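Local coordinates for protein origin of replication complex subunit 1B (Arabidopsis thaliana, PDB 5HH7) that reads the unmodified histone H3 tail through its BAH-PHD cassette, as a subunit of the origin recognition complex that binds replication origins, at residues Lys58-Ile63 / Gly73-Cys78; Leu170-Tyr175 / Asp206-Phe211. All blocks are in the same frame, centred on the assembly; numbering follows the deposited sequence.

Interaction 1: Lys58-Ile63 / Gly73-Cys78; sequences KSDTNI and GFHLKC. With ZN (zinc ion), chain C.
The imidazole of H75 lies against the backbone carbonyls of 58-63, with D60 CG over one face, toward the rim. The carbonyl O of K58 meets CE1 of H75 at 3.2 Å, at the ring edge and in its plane, while the carbonyl O of N62 approaches CD2 obliquely. H75 ND1 is turned to the zinc ion, 2.6 Å from it, and C78 SG ligates the same metal; C53 and C56 complete the site. The side-chain amide of N62 makes the next polar link. With CG anti to the backbone N (chi1 -177°), its OD1 accepts from K77 N at 3.0 Å and 173°, a nearly straight bond whose donor is tilted from the carbonyl plane. Next to it, L76 N gives its hydrogen to I63 O at 3.0 Å, close to the C=O direction. Two consecutive amides of the 3-10 segment 76-78 thus face acceptors of the loop. CG of K77 packs 3.5 Å from CG of N62. K77 and D60 reach for each other tip to tip: D60 OD2 meets K77 CE at 3.1 Å, although K77 NZ and D60 OD2 stay 4.2 Å apart, beyond a salt bridge. D60 OD1 accepts from N62 N in an Asx turn. Within the PHD finger, the contact ties the loop before strand 64-66 to the end of strand 73-75, which pairs antiparallel with strand 64-66; H75 touches M64 and L76 touches I65.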
loop_
_atom_site.group_PDB
_atom_site.type_symbol
_atom_site.label_atom_id
_atom_site.label_comp_id
_atom_site.label_asym_id
_atom_site.label_seq_id
_atom_site.Cartn_x
_atom_site.Cartn_y
_atom_site.Cartn_z
ATOM N N LYS A 58 -18.943 -15.050 5.299
ATOM C CA LYS A 58 -19.589 -15.634 4.130
ATOM C C LYS A 58 -19.535 -14.663 2.955
ATOM O O LYS A 58 -19.743 -13.460 3.124
ATOM C CB LYS A 58 -21.035 -16.026 4.450
ATOM C CG LYS A 58 -21.152 -17.110 5.517
ATOM C CD LYS A 58 -22.575 -17.641 5.649
ATOM C CE LYS A 58 -23.461 -16.731 6.492
ATOM N NZ LYS A 58 -24.842 -17.287 6.627
ATOM N N SER A 59 -19.234 -15.186 1.768
ATOM C CA SER A 59 -19.225 -14.379 0.550
ATOM C C SER A 59 -20.594 -13.745 0.313
ATOM O O SER A 59 -21.620 -14.328 0.670
ATOM C CB SER A 59 -18.835 -15.238 -0.654
ATOM O OG SER A 59 -18.994 -14.521 -1.864
ATOM N N ASP A 60 -20.605 -12.550 -0.273
ATOM C CA ASP A 60 -21.850 -11.817 -0.482
ATOM C C ASP A 60 -21.705 -10.658 -1.466
ATOM O O ASP A 60 -20.617 -10.107 -1.646
ATOM C CB ASP A 60 -22.381 -11.282 0.851
ATOM C CG ASP A 60 -23.837 -10.864 0.780
ATOM O OD1 ASP A 60 -24.230 -10.179 -0.188
ATOM O OD2 ASP A 60 -24.600 -11.226 1.695
ATOM N N THR A 61 -22.826 -10.293 -2.083
ATOM C CA THR A 61 -22.898 -9.136 -2.965
ATOM C C THR A 61 -23.056 -7.837 -2.179
ATOM O O THR A 61 -22.838 -6.752 -2.718
ATOM C CB THR A 61 -24.079 -9.258 -3.941
ATOM O OG1 THR A 61 -25.228 -9.752 -3.240
ATOM C CG2 THR A 61 -23.741 -10.214 -5.073
ATOM N N ASN A 62 -23.446 -7.945 -0.911
ATOM C CA ASN A 62 -23.618 -6.764 -0.073
ATOM C C ASN A 62 -22.301 -6.020 0.093
ATOM O O ASN A 62 -21.255 -6.639 0.288
ATOM C CB ASN A 62 -24.197 -7.131 1.295
ATOM C CG ASN A 62 -24.460 -5.910 2.164
ATOM O OD1 ASN A 62 -23.762 -5.671 3.150
ATOM N ND2 ASN A 62 -25.466 -5.125 1.791
ATOM N N ILE A 63 -22.364 -4.695 0.005
ATOM C CA ILE A 63 -21.178 -3.851 0.099
ATOM C C ILE A 63 -20.420 -4.083 1.402
ATOM O O ILE A 63 -21.017 -4.182 2.475
ATOM C CB ILE A 63 -21.539 -2.353 -0.044
ATOM C CG1 ILE A 63 -22.146 -2.088 -1.421
ATOM C CG2 ILE A 63 -20.315 -1.472 0.165
ATOM C CD1 ILE A 63 -21.270 -2.549 -2.569
ATOM N N GLY A 73 -12.678 -6.127 7.171
ATOM C CA GLY A 73 -13.822 -5.947 6.298
ATOM C C GLY A 73 -15.128 -6.293 6.987
ATOM O O GLY A 73 -15.187 -7.232 7.781
ATOM N N PHE A 74 -16.171 -5.524 6.691
ATOM C CA PHE A 74 -17.482 -5.723 7.302
ATOM C C PHE A 74 -18.599 -5.421 6.309
ATOM O O PHE A 74 -18.642 -4.337 5.731
ATOM C CB PHE A 74 -17.649 -4.821 8.532
ATOM C CG PHE A 74 -16.611 -5.040 9.598
ATOM C CD1 PHE A 74 -16.844 -5.919 10.643
ATOM C CD2 PHE A 74 -15.403 -4.359 9.559
ATOM C CE1 PHE A 74 -15.892 -6.119 11.624
ATOM C CE2 PHE A 74 -14.446 -4.560 10.533
ATOM C CZ PHE A 74 -14.690 -5.443 11.567
ATOM N N HIS A 75 -19.501 -6.379 6.109
ATOM C CA HIS A 75 -20.700 -6.133 5.315
ATOM C C HIS A 75 -21.554 -5.083 6.020
ATOM O O HIS A 75 -21.701 -5.119 7.242
ATOM C CB HIS A 75 -21.514 -7.420 5.136
ATOM C CG HIS A 75 -20.925 -8.384 4.152
ATOM N ND1 HIS A 75 -20.923 -9.746 4.357
ATOM C CD2 HIS A 75 -20.337 -8.185 2.949
ATOM C CE1 HIS A 75 -20.343 -10.344 3.332
ATOM N NE2 HIS A 75 -19.983 -9.419 2.461
ATOM N N LEU A 76 -22.110 -4.149 5.251
ATOM C CA LEU A 76 -23.004 -3.134 5.803
ATOM C C LEU A 76 -24.204 -3.775 6.492
ATOM O O LEU A 76 -24.588 -3.381 7.594
ATOM C CB LEU A 76 -23.500 -2.195 4.701
ATOM C CG LEU A 76 -22.502 -1.240 4.045
ATOM C CD1 LEU A 76 -23.177 -0.486 2.909
ATOM C CD2 LEU A 76 -21.929 -0.268 5.068
ATOM N N LYS A 77 -24.782 -4.774 5.832
ATOM C CA LYS A 77 -25.995 -5.433 6.305
ATOM C C LYS A 77 -25.760 -6.253 7.567
ATOM O O LYS A 77 -26.707 -6.747 8.176
ATOM C CB LYS A 77 -26.531 -6.365 5.223
ATOM C CG LYS A 77 -25.647 -7.582 5.004
ATOM C CD LYS A 77 -26.369 -8.665 4.229
ATOM C CE LYS A 77 -25.622 -9.984 4.316
ATOM N NZ LYS A 77 -25.482 -10.460 5.719
ATOM N N CYS A 78 -24.498 -6.412 7.949
ATOM C CA CYS A 78 -24.156 -7.284 9.065
ATOM C C CYS A 78 -23.757 -6.512 10.315
ATOM O O CYS A 78 -23.550 -7.100 11.379
ATOM C CB CYS A 78 -23.064 -8.265 8.651
ATOM S SG CYS A 78 -23.598 -9.365 7.327
HETATM ZN ZN ZN C . -21.004 -10.253 6.904
#

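Interaction 2: Leu170-Tyr175 / Asp206-Phe211; sequences LKRELY and DGDDVF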
loop_
_atom_site.group_PDB
_atom_site.type_symbol
_atom_site.label_atom_id
_atom_site.label_comp_id
_atom_site.label_asym_id
_atom_site.label_seq_id
_atom_site.Cartn_x
_atom_site.Cartn_y
_atom_site.Cartn_z
ATOM N N LEU A 170 -2.245 7.914 9.958
ATOM C CA LEU A 170 -3.322 7.048 9.494
ATOM C C LEU A 170 -2.772 5.638 9.304
ATOM O O LEU A 170 -1.568 5.457 9.109
ATOM C CB LEU A 170 -3.931 7.567 8.187
ATOM C CG LEU A 170 -4.584 8.952 8.234
ATOM C CD1 LEU A 170 -5.490 9.157 7.025
ATOM C CD2 LEU A 170 -5.351 9.165 9.529
ATOM N N LYS A 171 -3.649 4.641 9.367
ATOM C CA LYS A 171 -3.219 3.249 9.247
ATOM C C LYS A 171 -2.618 2.914 7.882
ATOM O O LYS A 171 -1.751 2.048 7.774
ATOM C CB LYS A 171 -4.370 2.295 9.583
ATOM C CG LYS A 171 -4.717 2.260 11.064
ATOM C CD LYS A 171 -3.550 1.723 11.880
ATOM C CE LYS A 171 -3.895 1.660 13.362
ATOM N NZ LYS A 171 -2.839 0.965 14.148
ATOM N N ARG A 172 -3.074 3.605 6.841
ATOM C CA ARG A 172 -2.546 3.372 5.498
ATOM C C ARG A 172 -1.441 4.355 5.114
ATOM O O ARG A 172 -1.142 4.531 3.929
ATOM C CB ARG A 172 -3.675 3.408 4.463
ATOM C CG ARG A 172 -4.597 2.196 4.520
ATOM C CD ARG A 172 -5.743 2.313 3.525
ATOM N NE ARG A 172 -6.451 1.046 3.366
ATOM C CZ ARG A 172 -6.081 0.082 2.529
ATOM N NH1 ARG A 172 -6.788 -1.039 2.448
ATOM N NH2 ARG A 172 -5.003 0.239 1.770
ATOM N N GLU A 173 -0.823 4.983 6.112
ATOM C CA GLU A 173 0.183 6.010 5.841
ATOM C C GLU A 173 1.602 5.456 5.718
ATOM O O GLU A 173 2.025 4.620 6.513
ATOM C CB GLU A 173 0.141 7.123 6.897
ATOM C CG GLU A 173 1.096 8.280 6.595
ATOM C CD GLU A 173 0.893 9.474 7.507
ATOM O OE1 GLU A 173 0.158 9.345 8.509
ATOM O OE2 GLU A 173 1.459 10.550 7.210
ATOM N N LEU A 174 2.322 5.932 4.703
ATOM C CA LEU A 174 3.721 5.578 4.493
ATOM C C LEU A 174 4.561 6.848 4.469
ATOM O O LEU A 174 4.050 7.928 4.169
ATOM C CB LEU A 174 3.890 4.865 3.150
ATOM C CG LEU A 174 3.040 3.617 2.912
ATOM C CD1 LEU A 174 3.199 3.132 1.478
ATOM C CD2 LEU A 174 3.418 2.522 3.908
ATOM N N TYR A 175 5.848 6.708 4.772
ATOM C CA TYR A 175 6.815 7.779 4.562
ATOM C C TYR A 175 7.728 7.385 3.413
ATOM O O TYR A 175 8.104 6.220 3.295
ATOM C CB TYR A 175 7.677 7.979 5.806
ATOM C CG TYR A 175 6.913 8.343 7.052
ATOM C CD1 TYR A 175 5.914 9.309 7.023
ATOM C CD2 TYR A 175 7.195 7.725 8.263
ATOM C CE1 TYR A 175 5.213 9.646 8.172
ATOM C CE2 TYR A 175 6.502 8.053 9.413
ATOM C CZ TYR A 175 5.513 9.014 9.363
ATOM O OH TYR A 175 4.829 9.341 10.512
ATOM N N ASP A 206 -11.086 2.917 -4.058
ATOM C CA ASP A 206 -10.116 2.456 -5.049
ATOM C C ASP A 206 -9.400 1.147 -4.706
ATOM O O ASP A 206 -8.503 0.722 -5.435
ATOM C CB ASP A 206 -9.088 3.548 -5.351
ATOM C CG ASP A 206 -9.676 4.694 -6.148
ATOM O OD1 ASP A 206 -10.817 4.560 -6.642
ATOM O OD2 ASP A 206 -8.988 5.724 -6.293
ATOM N N GLY A 207 -9.787 0.513 -3.605
ATOM C CA GLY A 207 -9.301 -0.824 -3.308
ATOM C C GLY A 207 -8.240 -0.944 -2.229
ATOM O O GLY A 207 -7.887 0.027 -1.554
ATOM N N ASP A 208 -7.717 -2.157 -2.086
ATOM C CA ASP A 208 -6.867 -2.514 -0.952
ATOM C C ASP A 208 -5.450 -1.948 -1.033
ATOM O O ASP A 208 -4.742 -1.887 -0.030
ATOM C CB ASP A 208 -6.789 -4.038 -0.834
ATOM C CG ASP A 208 -6.354 -4.491 0.539
ATOM O OD1 ASP A 208 -6.756 -3.839 1.523
ATOM O OD2 ASP A 208 -5.623 -5.501 0.634
ATOM N N ASP A 209 -5.037 -1.539 -2.225
ATOM C CA ASP A 209 -3.643 -1.184 -2.449
ATOM C C ASP A 209 -3.414 0.323 -2.507
ATOM O O ASP A 209 -2.502 0.803 -3.181
ATOM C CB ASP A 209 -3.142 -1.880 -3.714
ATOM C CG ASP A 209 -3.299 -3.389 -3.632
ATOM O OD1 ASP A 209 -2.743 -3.985 -2.687
ATOM O OD2 ASP A 209 -4.009 -3.973 -4.477
ATOM N N VAL A 210 -4.242 1.060 -1.774
ATOM C CA VAL A 210 -4.156 2.514 -1.737
ATOM C C VAL A 210 -3.525 2.982 -0.432
ATOM O O VAL A 210 -3.958 2.593 0.655
ATOM C CB VAL A 210 -5.550 3.153 -1.893
ATOM C CG1 VAL A 210 -5.481 4.666 -1.691
ATOM C CG2 VAL A 210 -6.136 2.814 -3.259
ATOM N N PHE A 211 -2.500 3.819 -0.541
ATOM C CA PHE A 211 -1.808 4.323 0.638
ATOM C C PHE A 211 -1.676 5.836 0.602
ATOM O O PHE A 211 -1.802 6.460 -0.450
ATOM C CB PHE A 211 -0.422 3.683 0.762
ATOM C CG PHE A 211 -0.460 2.188 0.796
ATOM C CD1 PHE A 211 -0.659 1.517 1.992
ATOM C CD2 PHE A 211 -0.323 1.453 -0.370
ATOM C CE1 PHE A 211 -0.711 0.133 2.024
ATOM C CE2 PHE A 211 -0.374 0.069 -0.345
ATOM C CZ PHE A 211 -0.569 -0.590 0.853
#
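R172 sends its guanidinium toward 206-211, a loop that runs into strand 210-218, where D208 and V210 receive it. It stands in a type I beta turn from L170 to E173, closed by E173 N to L170 O; L170 N also bonds to OE1 of E173. From this turn the arginine chain runs extended from CG to NE, passing V210 O at CD. NH2 of R172 is shared by two carbonyls. R172 NH2 lies 2.8 Å from D208 O, which sits in the guanidinium plane (163° at the hydrogen), with the donor above that carbonyl's own plane. On a more bent line, R172 NH2 is also 2.8 Å from V210 O. R172 NH1 forms a salt bridge with D208 OD1 at 2.9 Å; a weak bond joins it to D208 O. The guanidinium and carboxylate planes stand 80° apart, and OD1 is met on its anti side, out of the carboxylate plane, so this is not a flat bidentate pair. E66 also bridges to NH1, while R123 bridges to D208 OD1. Near the base of the arginine, R172 O reaches CB of F211 at 3.4 Å and lies at the edge of its ring. NH2 lies over one face of that ring toward its rim, but R172 CZ is 5.9 Å from the F211 ring centre, at most a weak cation-pi attraction. Further along, L174 brings CD1 to 3.7 Å from CB of F211, the two side chains crossing obliquely. Residues 203-208 belong to a histone H3-binding region, and the bound peptide uses G207 O and D208 N. This is a peptide-binding loop of the BAH domain, its backbone carbonyls held by a buried arginine, at the start of strand 210-218.

Interactions 1 and 2 lie in different modules, the PHD finger and the BAH domain; their centres are 21 Å apart and their nearest atoms about 8 Å, without touching. A connection between the modules nevertheless passes close by: strand 64-66, which follows 58-63 directly and pairs with 73-75, carries E66, the salt-bridge partner of R172. The R172 side chain is about 10 Å from that of C67 and about 12 Å from the zinc ion held by C67, C70, C93 and C96, not the one bound by H75 and C78. Both contacts include H3-binding segments, 58-63 within 47-71 and 206-208 within 203-208, consistent with one histone tail being read by both modules.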